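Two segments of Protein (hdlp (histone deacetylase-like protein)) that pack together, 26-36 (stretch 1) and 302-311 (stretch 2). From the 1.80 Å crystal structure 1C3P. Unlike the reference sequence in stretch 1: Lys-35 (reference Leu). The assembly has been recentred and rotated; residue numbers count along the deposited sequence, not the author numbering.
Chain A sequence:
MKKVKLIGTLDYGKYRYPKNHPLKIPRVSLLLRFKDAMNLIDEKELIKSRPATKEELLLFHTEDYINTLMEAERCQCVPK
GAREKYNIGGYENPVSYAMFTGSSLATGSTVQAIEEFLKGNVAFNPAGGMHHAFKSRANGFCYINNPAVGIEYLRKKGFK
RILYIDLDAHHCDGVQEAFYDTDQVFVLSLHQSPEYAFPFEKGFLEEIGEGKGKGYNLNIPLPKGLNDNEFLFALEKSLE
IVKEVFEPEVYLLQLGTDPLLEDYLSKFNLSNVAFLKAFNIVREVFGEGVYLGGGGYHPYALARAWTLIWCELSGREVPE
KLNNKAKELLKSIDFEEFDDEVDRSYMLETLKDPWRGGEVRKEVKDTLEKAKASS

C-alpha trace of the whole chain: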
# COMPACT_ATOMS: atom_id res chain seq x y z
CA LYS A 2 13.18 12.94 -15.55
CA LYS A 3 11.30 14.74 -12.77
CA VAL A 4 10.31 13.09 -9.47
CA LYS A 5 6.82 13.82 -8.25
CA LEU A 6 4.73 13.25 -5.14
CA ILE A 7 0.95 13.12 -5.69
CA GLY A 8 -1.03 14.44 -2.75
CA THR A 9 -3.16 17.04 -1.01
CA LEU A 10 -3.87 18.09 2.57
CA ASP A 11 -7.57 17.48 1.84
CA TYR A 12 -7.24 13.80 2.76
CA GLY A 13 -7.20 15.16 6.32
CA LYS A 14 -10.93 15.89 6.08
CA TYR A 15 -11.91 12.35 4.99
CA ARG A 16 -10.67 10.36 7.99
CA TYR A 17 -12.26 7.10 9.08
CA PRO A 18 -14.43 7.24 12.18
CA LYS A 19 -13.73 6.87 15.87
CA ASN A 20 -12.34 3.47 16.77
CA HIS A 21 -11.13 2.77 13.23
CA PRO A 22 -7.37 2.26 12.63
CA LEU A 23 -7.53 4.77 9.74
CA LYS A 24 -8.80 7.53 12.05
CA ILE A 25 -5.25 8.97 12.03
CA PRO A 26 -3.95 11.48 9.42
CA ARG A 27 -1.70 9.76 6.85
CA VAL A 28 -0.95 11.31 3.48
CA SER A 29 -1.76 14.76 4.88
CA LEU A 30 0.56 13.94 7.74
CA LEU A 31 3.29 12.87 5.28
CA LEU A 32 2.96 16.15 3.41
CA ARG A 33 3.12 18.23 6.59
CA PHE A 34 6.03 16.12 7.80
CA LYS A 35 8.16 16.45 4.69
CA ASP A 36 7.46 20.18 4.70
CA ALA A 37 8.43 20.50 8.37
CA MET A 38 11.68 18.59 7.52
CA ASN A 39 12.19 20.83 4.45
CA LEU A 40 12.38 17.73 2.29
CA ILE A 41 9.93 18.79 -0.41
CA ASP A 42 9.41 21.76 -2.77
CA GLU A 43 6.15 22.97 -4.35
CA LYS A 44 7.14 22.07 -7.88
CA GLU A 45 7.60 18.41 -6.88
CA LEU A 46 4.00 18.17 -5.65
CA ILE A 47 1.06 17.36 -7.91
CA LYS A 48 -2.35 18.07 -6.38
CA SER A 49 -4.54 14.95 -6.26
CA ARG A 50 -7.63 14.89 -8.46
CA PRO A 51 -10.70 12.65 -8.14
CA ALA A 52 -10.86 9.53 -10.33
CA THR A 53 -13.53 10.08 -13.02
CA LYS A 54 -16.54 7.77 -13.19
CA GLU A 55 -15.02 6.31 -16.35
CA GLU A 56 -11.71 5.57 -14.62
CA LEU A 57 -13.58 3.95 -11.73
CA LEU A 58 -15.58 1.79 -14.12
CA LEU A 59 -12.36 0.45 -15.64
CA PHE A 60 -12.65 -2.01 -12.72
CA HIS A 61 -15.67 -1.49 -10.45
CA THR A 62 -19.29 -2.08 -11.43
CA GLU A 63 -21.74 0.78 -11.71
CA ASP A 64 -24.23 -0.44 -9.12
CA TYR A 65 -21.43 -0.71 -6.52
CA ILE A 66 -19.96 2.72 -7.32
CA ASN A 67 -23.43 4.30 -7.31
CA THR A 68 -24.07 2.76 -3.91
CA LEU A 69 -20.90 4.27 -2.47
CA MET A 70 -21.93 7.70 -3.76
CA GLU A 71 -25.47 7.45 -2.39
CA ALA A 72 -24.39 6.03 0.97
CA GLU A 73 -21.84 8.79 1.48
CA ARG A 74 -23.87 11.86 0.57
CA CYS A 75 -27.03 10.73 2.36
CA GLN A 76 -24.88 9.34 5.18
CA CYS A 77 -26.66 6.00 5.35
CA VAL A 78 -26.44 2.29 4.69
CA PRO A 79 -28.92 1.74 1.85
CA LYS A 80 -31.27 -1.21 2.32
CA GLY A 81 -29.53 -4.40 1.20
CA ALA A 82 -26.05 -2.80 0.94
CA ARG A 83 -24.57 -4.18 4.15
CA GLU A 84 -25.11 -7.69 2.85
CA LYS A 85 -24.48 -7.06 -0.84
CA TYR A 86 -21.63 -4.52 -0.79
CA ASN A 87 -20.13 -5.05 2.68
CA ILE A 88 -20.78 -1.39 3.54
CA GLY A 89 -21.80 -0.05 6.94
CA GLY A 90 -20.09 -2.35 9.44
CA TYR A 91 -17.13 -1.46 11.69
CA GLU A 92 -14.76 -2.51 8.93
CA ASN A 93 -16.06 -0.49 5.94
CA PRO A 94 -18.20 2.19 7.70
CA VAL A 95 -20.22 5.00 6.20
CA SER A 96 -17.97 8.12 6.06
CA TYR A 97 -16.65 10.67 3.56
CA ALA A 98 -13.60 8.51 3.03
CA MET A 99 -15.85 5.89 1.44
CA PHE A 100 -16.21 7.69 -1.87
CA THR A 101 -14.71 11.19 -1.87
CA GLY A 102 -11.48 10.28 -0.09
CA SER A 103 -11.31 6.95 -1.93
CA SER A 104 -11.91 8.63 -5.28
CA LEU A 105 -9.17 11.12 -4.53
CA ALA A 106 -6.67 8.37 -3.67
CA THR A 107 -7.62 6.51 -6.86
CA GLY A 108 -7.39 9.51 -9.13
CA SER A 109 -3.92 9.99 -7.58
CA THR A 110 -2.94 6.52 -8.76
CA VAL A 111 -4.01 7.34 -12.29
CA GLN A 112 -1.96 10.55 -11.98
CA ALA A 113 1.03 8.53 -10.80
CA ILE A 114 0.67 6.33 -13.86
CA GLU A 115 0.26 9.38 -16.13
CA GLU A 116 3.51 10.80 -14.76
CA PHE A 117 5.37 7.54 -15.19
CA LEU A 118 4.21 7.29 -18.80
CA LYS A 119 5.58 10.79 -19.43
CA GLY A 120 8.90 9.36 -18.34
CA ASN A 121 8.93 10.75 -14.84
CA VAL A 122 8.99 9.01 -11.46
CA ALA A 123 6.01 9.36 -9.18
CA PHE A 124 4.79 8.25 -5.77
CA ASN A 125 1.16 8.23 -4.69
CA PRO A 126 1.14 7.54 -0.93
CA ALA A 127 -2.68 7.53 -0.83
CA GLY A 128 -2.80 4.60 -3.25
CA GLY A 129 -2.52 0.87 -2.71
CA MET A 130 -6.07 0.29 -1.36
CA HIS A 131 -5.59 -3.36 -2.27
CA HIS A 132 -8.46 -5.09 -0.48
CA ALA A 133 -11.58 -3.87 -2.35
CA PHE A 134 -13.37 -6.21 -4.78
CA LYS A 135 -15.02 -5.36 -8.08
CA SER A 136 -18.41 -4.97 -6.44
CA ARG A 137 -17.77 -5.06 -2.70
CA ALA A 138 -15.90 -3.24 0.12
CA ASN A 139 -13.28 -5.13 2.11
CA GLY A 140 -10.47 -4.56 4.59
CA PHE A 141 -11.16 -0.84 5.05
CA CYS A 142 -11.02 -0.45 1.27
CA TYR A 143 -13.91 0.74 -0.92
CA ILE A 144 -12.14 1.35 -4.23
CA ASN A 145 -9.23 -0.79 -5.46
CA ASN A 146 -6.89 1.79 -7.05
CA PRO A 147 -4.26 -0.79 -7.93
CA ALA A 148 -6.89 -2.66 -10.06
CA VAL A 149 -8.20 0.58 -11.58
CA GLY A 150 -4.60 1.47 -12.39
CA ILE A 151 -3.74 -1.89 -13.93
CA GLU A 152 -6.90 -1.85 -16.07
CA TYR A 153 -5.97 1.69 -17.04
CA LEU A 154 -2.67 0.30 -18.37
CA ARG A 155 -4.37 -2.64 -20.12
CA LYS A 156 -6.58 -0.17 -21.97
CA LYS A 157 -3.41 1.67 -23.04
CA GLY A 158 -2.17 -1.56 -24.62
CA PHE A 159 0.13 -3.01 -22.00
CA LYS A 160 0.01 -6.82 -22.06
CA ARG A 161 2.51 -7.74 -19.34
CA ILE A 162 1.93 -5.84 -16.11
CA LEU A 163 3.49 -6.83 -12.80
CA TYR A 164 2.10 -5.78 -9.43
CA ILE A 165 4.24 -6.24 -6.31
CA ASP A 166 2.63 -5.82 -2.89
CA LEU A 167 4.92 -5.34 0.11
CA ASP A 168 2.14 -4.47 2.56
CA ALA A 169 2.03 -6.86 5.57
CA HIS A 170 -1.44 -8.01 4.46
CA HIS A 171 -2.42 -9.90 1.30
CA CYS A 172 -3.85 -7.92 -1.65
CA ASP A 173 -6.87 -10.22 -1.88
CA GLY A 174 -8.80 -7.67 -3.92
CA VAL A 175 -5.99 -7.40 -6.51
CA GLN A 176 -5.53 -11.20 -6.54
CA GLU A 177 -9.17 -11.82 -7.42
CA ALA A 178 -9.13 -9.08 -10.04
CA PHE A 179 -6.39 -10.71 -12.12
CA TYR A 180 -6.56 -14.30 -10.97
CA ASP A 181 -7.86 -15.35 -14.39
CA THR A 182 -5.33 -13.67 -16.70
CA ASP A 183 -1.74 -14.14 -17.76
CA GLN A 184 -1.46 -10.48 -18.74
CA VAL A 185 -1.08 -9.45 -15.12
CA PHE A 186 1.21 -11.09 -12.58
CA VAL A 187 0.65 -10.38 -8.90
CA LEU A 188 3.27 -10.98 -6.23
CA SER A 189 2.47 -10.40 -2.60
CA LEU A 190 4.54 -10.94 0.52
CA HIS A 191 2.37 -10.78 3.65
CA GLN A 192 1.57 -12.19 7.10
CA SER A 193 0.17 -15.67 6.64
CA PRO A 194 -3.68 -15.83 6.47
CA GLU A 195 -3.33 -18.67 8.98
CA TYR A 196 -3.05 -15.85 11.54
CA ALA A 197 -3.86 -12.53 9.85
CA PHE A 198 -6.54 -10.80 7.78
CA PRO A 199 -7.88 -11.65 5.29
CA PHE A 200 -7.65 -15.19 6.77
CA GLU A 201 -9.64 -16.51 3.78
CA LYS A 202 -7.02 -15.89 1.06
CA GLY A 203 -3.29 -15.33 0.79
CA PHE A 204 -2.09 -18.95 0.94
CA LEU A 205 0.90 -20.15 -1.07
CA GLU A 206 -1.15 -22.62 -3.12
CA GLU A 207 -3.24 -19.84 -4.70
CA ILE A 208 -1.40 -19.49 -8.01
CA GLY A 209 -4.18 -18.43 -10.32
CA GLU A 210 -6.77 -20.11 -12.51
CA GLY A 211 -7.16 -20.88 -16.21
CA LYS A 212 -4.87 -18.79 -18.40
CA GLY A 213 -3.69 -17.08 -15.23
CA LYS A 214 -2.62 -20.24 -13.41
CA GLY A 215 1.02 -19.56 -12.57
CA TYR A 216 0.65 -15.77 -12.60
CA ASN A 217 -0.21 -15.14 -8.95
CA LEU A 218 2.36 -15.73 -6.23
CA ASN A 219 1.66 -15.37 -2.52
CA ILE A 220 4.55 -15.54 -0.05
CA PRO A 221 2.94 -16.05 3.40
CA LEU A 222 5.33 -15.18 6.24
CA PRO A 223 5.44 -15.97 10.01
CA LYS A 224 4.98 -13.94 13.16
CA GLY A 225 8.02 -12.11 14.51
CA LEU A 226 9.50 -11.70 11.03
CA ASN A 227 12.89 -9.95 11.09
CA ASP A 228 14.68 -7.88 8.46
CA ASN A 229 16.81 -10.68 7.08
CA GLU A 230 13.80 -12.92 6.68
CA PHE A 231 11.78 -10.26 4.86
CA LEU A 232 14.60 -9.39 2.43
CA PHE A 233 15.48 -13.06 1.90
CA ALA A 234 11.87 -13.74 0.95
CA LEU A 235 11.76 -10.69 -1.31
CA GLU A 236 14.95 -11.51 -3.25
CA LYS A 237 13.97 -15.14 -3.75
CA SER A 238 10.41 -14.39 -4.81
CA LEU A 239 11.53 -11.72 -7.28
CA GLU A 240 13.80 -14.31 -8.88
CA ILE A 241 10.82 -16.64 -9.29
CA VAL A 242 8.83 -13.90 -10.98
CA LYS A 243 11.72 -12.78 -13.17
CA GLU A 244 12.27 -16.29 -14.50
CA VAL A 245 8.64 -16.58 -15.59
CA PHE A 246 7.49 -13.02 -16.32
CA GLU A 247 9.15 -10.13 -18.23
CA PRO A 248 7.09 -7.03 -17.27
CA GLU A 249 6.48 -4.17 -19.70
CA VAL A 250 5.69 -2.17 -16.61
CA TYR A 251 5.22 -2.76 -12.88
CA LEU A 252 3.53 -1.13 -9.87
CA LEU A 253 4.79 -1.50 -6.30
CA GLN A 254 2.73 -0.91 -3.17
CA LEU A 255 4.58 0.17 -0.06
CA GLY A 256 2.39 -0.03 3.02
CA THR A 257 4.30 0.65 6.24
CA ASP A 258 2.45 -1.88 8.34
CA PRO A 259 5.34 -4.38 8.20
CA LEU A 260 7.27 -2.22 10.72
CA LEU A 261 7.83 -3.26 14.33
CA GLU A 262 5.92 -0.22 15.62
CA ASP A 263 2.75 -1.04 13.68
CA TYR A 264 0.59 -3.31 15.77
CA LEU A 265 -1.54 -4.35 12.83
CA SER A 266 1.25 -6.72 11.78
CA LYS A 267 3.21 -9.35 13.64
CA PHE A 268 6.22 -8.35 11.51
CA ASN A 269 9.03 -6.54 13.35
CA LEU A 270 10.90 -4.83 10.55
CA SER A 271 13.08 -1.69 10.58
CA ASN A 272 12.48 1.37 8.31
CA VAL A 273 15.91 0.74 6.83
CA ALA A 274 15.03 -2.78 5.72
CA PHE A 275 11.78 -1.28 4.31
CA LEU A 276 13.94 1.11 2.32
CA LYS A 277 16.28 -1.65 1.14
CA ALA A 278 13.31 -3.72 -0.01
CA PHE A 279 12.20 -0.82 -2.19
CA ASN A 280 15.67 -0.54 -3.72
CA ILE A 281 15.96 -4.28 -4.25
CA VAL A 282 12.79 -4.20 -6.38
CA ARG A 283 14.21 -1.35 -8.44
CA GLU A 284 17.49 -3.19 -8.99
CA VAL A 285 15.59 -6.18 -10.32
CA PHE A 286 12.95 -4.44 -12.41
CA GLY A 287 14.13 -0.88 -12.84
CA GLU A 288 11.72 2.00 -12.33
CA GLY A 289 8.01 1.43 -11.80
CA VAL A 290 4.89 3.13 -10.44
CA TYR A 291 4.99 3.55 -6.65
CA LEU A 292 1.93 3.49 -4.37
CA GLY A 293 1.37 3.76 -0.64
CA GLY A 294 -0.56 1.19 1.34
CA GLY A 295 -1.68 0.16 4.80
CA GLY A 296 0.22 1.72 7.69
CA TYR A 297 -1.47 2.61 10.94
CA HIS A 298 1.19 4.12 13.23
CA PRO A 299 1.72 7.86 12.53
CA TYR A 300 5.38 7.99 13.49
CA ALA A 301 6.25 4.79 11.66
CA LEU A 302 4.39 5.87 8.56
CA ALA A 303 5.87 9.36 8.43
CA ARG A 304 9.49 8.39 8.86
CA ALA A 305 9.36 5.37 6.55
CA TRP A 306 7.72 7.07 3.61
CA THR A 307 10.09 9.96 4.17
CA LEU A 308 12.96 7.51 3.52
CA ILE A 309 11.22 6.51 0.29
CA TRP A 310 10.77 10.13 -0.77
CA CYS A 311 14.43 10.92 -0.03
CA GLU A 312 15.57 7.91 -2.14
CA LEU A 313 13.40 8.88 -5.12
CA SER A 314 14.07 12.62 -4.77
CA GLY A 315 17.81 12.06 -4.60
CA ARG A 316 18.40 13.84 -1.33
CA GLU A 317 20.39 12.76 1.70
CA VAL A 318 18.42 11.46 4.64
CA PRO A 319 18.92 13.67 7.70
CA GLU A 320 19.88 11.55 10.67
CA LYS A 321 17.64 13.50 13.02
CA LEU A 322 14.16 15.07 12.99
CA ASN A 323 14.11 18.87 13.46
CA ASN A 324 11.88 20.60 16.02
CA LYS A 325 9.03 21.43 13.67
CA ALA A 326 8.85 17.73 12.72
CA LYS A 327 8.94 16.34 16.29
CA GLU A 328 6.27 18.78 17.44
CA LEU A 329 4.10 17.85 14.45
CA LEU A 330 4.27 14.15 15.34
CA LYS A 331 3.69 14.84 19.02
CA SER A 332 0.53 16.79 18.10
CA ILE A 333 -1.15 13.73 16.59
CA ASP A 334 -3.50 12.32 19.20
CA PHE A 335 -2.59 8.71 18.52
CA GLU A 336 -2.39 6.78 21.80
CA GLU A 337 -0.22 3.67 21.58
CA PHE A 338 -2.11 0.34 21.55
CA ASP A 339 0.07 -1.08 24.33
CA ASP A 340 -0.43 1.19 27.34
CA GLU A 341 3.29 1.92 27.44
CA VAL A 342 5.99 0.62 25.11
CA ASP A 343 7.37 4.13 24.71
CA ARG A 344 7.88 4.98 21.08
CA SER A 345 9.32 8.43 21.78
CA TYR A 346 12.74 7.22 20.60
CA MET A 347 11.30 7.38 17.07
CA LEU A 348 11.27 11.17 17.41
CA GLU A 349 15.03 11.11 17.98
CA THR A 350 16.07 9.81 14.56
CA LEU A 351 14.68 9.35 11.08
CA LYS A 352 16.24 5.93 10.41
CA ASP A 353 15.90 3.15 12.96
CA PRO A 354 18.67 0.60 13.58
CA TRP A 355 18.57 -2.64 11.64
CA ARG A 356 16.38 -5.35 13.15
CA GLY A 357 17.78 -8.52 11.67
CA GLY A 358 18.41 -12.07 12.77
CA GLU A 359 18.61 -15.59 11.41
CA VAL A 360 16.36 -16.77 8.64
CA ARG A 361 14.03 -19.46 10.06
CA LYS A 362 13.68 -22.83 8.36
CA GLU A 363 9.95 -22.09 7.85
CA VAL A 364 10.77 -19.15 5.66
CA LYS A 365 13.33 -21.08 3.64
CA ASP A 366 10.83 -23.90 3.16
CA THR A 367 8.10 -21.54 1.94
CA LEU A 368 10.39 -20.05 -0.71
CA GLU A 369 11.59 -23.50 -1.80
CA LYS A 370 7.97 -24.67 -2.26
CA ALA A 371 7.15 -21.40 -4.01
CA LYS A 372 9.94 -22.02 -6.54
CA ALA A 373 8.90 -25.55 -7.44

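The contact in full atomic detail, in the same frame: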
# COMPACT_ATOMS: atom_id res chain seq x y z
N PRO A 26 -4.30 10.76 10.65
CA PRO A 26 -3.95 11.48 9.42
C PRO A 26 -2.85 10.62 8.80
O PRO A 26 -2.11 9.98 9.55
CB PRO A 26 -3.40 12.81 9.96
CG PRO A 26 -4.07 12.94 11.32
CD PRO A 26 -3.85 11.54 11.82
N ARG A 27 -2.73 10.60 7.48
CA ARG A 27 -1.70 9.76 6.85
C ARG A 27 -0.98 10.44 5.70
O ARG A 27 0.19 10.79 5.83
CB ARG A 27 -2.31 8.43 6.40
CG ARG A 27 -2.90 7.67 7.59
CD ARG A 27 -3.61 6.38 7.19
NE ARG A 27 -2.69 5.34 6.76
CZ ARG A 27 -2.46 4.98 5.50
NH1 ARG A 27 -3.09 5.59 4.50
NH2 ARG A 27 -1.60 4.01 5.24
N VAL A 28 -1.64 10.61 4.56
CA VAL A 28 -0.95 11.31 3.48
C VAL A 28 -0.82 12.79 3.84
O VAL A 28 0.20 13.44 3.53
CB VAL A 28 -1.70 11.15 2.15
CG1 VAL A 28 -1.03 11.99 1.06
CG2 VAL A 28 -1.70 9.68 1.75
N SER A 29 -1.83 13.34 4.50
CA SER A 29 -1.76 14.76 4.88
C SER A 29 -0.65 14.89 5.91
O SER A 29 0.08 15.88 5.94
CB SER A 29 -3.09 15.27 5.48
OG SER A 29 -3.37 14.67 6.74
N LEU A 30 -0.48 13.87 6.74
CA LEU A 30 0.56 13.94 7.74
C LEU A 30 1.92 13.86 7.04
O LEU A 30 2.84 14.54 7.45
CB LEU A 30 0.42 12.82 8.77
CG LEU A 30 1.42 12.76 9.93
CD1 LEU A 30 2.80 12.43 9.42
CD2 LEU A 30 1.44 14.10 10.67
N LEU A 31 2.03 13.02 6.01
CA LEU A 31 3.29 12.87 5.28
C LEU A 31 3.67 14.22 4.68
O LEU A 31 4.81 14.66 4.78
CB LEU A 31 3.17 11.85 4.14
CG LEU A 31 4.37 10.98 3.71
CD1 LEU A 31 4.27 10.68 2.19
CD2 LEU A 31 5.68 11.65 3.99
N LEU A 32 2.70 14.86 4.03
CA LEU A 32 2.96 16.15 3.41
C LEU A 32 3.43 17.17 4.43
O LEU A 32 4.41 17.86 4.19
CB LEU A 32 1.71 16.68 2.70
CG LEU A 32 1.28 16.01 1.38
CD1 LEU A 32 0.07 16.73 0.80
CD2 LEU A 32 2.43 16.06 0.39
N ARG A 33 2.73 17.27 5.56
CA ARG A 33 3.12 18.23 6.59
C ARG A 33 4.48 17.87 7.17
O ARG A 33 5.26 18.76 7.51
CB ARG A 33 2.07 18.30 7.70
CG ARG A 33 0.73 18.89 7.22
CD ARG A 33 -0.19 19.28 8.38
NE ARG A 33 -0.56 18.14 9.21
CZ ARG A 33 -1.36 18.22 10.27
NH1 ARG A 33 -1.88 19.38 10.62
NH2 ARG A 33 -1.65 17.12 10.96
N PHE A 34 4.77 16.58 7.26
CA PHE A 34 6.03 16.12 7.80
C PHE A 34 7.19 16.43 6.85
O PHE A 34 8.22 16.96 7.26
CB PHE A 34 5.97 14.61 8.05
CG PHE A 34 7.16 14.07 8.78
CD1 PHE A 34 7.32 14.32 10.13
CD2 PHE A 34 8.14 13.35 8.10
CE1 PHE A 34 8.46 13.84 10.82
CE2 PHE A 34 9.27 12.87 8.76
CZ PHE A 34 9.43 13.12 10.13
N LYS A 35 7.04 16.13 5.56
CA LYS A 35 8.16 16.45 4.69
C LYS A 35 8.38 17.95 4.59
O LYS A 35 9.50 18.39 4.38
CB LYS A 35 7.98 15.84 3.32
CG LYS A 35 8.27 14.35 3.31
CD LYS A 35 8.07 13.77 1.94
CE LYS A 35 6.64 13.91 1.51
NZ LYS A 35 6.17 15.32 1.44
N ASP A 36 7.32 18.73 4.76
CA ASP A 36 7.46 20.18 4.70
C ASP A 36 8.20 20.63 5.95
O ASP A 36 9.15 21.42 5.87
CB ASP A 36 6.09 20.85 4.62
CG ASP A 36 6.19 22.37 4.51
OD1 ASP A 36 6.95 22.87 3.66
OD2 ASP A 36 5.49 23.07 5.27
N LEU A 302 4.79 5.49 9.89
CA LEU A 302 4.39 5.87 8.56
C LEU A 302 5.18 7.07 8.06
O LEU A 302 5.80 7.01 7.00
CB LEU A 302 2.88 6.17 8.57
CG LEU A 302 2.13 6.76 7.37
CD1 LEU A 302 0.64 6.67 7.63
CD2 LEU A 302 2.52 8.21 7.14
N ALA A 303 5.18 8.15 8.83
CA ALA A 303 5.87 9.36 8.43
C ALA A 303 7.35 9.19 8.16
O ALA A 303 7.86 9.67 7.14
CB ALA A 303 5.65 10.46 9.45
N ARG A 304 8.06 8.53 9.06
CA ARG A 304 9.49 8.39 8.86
C ARG A 304 9.83 7.44 7.71
O ARG A 304 10.74 7.72 6.93
CB ARG A 304 10.18 7.89 10.15
CG ARG A 304 10.09 8.81 11.38
CD ARG A 304 11.02 8.27 12.51
NE ARG A 304 10.81 6.85 12.69
CZ ARG A 304 11.70 6.00 13.19
NH1 ARG A 304 12.91 6.41 13.58
NH2 ARG A 304 11.39 4.71 13.27
N ALA A 305 9.08 6.34 7.60
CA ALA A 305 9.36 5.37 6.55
C ALA A 305 9.11 5.89 5.15
O ALA A 305 9.94 5.71 4.26
CB ALA A 305 8.55 4.06 6.81
N TRP A 306 7.97 6.53 4.93
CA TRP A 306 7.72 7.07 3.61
C TRP A 306 8.67 8.21 3.33
O TRP A 306 8.98 8.50 2.18
CB TRP A 306 6.27 7.53 3.44
CG TRP A 306 5.34 6.38 3.14
CD1 TRP A 306 5.68 5.15 2.66
CD2 TRP A 306 3.91 6.39 3.23
NE1 TRP A 306 4.56 4.39 2.44
CE2 TRP A 306 3.46 5.12 2.78
CE3 TRP A 306 2.97 7.34 3.64
CZ2 TRP A 306 2.10 4.79 2.74
CZ3 TRP A 306 1.62 7.01 3.60
CH2 TRP A 306 1.20 5.74 3.15
N THR A 307 9.14 8.87 4.38
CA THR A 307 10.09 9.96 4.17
C THR A 307 11.36 9.34 3.58
O THR A 307 11.96 9.91 2.68
CB THR A 307 10.36 10.73 5.48
OG1 THR A 307 9.21 11.53 5.79
CG2 THR A 307 11.59 11.64 5.35
N LEU A 308 11.78 8.17 4.08
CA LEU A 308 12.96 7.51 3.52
C LEU A 308 12.74 7.23 2.03
O LEU A 308 13.64 7.41 1.19
CB LEU A 308 13.27 6.20 4.25
CG LEU A 308 13.71 6.30 5.71
CD1 LEU A 308 14.09 4.91 6.26
CD2 LEU A 308 14.91 7.25 5.79
N ILE A 309 11.53 6.79 1.68
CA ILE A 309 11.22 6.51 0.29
C ILE A 309 11.30 7.79 -0.53
O ILE A 309 11.85 7.80 -1.63
CB ILE A 309 9.79 5.95 0.12
CG1 ILE A 309 9.66 4.61 0.84
CG2 ILE A 309 9.48 5.80 -1.36
CD1 ILE A 309 10.58 3.53 0.30
N TRP A 310 10.74 8.88 -0.01
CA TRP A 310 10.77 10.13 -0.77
C TRP A 310 12.21 10.62 -0.97
O TRP A 310 12.58 11.05 -2.07
CB TRP A 310 9.93 11.21 -0.07
CG TRP A 310 9.94 12.50 -0.81
CD1 TRP A 310 10.46 13.68 -0.37
CD2 TRP A 310 9.51 12.72 -2.17
NE1 TRP A 310 10.39 14.63 -1.37
CE2 TRP A 310 9.81 14.07 -2.48
CE3 TRP A 310 8.90 11.92 -3.14
CZ2 TRP A 310 9.52 14.63 -3.73
CZ3 TRP A 310 8.62 12.48 -4.38
CH2 TRP A 310 8.93 13.82 -4.67
N CYS A 311 13.03 10.52 0.07
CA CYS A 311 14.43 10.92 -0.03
C CYS A 311 15.16 10.10 -1.09
O CYS A 311 15.93 10.65 -1.87
CB CYS A 311 15.13 10.82 1.34
SG CYS A 311 14.67 12.10 2.55

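Two helices far apart in sequence can be held together without a single hydrogen bond between them, with a small residue where the backbones come closest and larger ones filling the space around. The pairing of residues 26-36 with 302-311 in this histone deacetylase-like protein is a compact example. The helix axes cross at -66° and approach to 9.4 Å; the two stretches bury 555 Å² between them, both sides summed, and the backbones come nearest where the CA atoms of Leu-31 and Ala-303 lie 5.4 Å apart.

Trp-306 contributes the largest covered area. Leu-31 CD1 and Arg-27 NH2 approach the indole obliquely, 3.9 Å from Trp-306 CE3 and 3.9 Å from Trp-306 CH2 respectively. Arg-27 NE and NH2 are hydrogen-bonded elsewhere in the structure, and the contact of NH2 with Trp-306 CH2 is a close approach with no hydrogen bond across the stretches.

Leu-31 and Leu-302 cover equal areas. The CA-to-CB bond of Leu-31 points sideways, but the end of its side chain comes nearer the opposing helix; both chi angles lie between the usual wells, and CD2 reaches to 4.0 Å from Thr-307 OG1. The CA-to-CB bond of Leu-302 points toward stretch 1, and Leu-302 CD1 sits 3.6 Å from Arg-27 CB.

Ala-303 sits at the closest point. Its CB touches Leu-30 CD1 at 3.5 Å and lies over one face of the Phe-34 ring, 4.1 Å from the ring centroid, in a CH-pi contact. Thr-307 OG1 meets the edge of the same ring, 3.1 Å from Phe-34 CD2, while donating a 2.7 Å hydrogen bond to Ala-303 O within its own helix, so the hydroxyl is satisfied despite its apolar surroundings.

Farther along, Lys-35, a difference from the reference sequence, lays its aliphatic chain against Trp-310, with CD 3.3 Å from Trp-310 CD1.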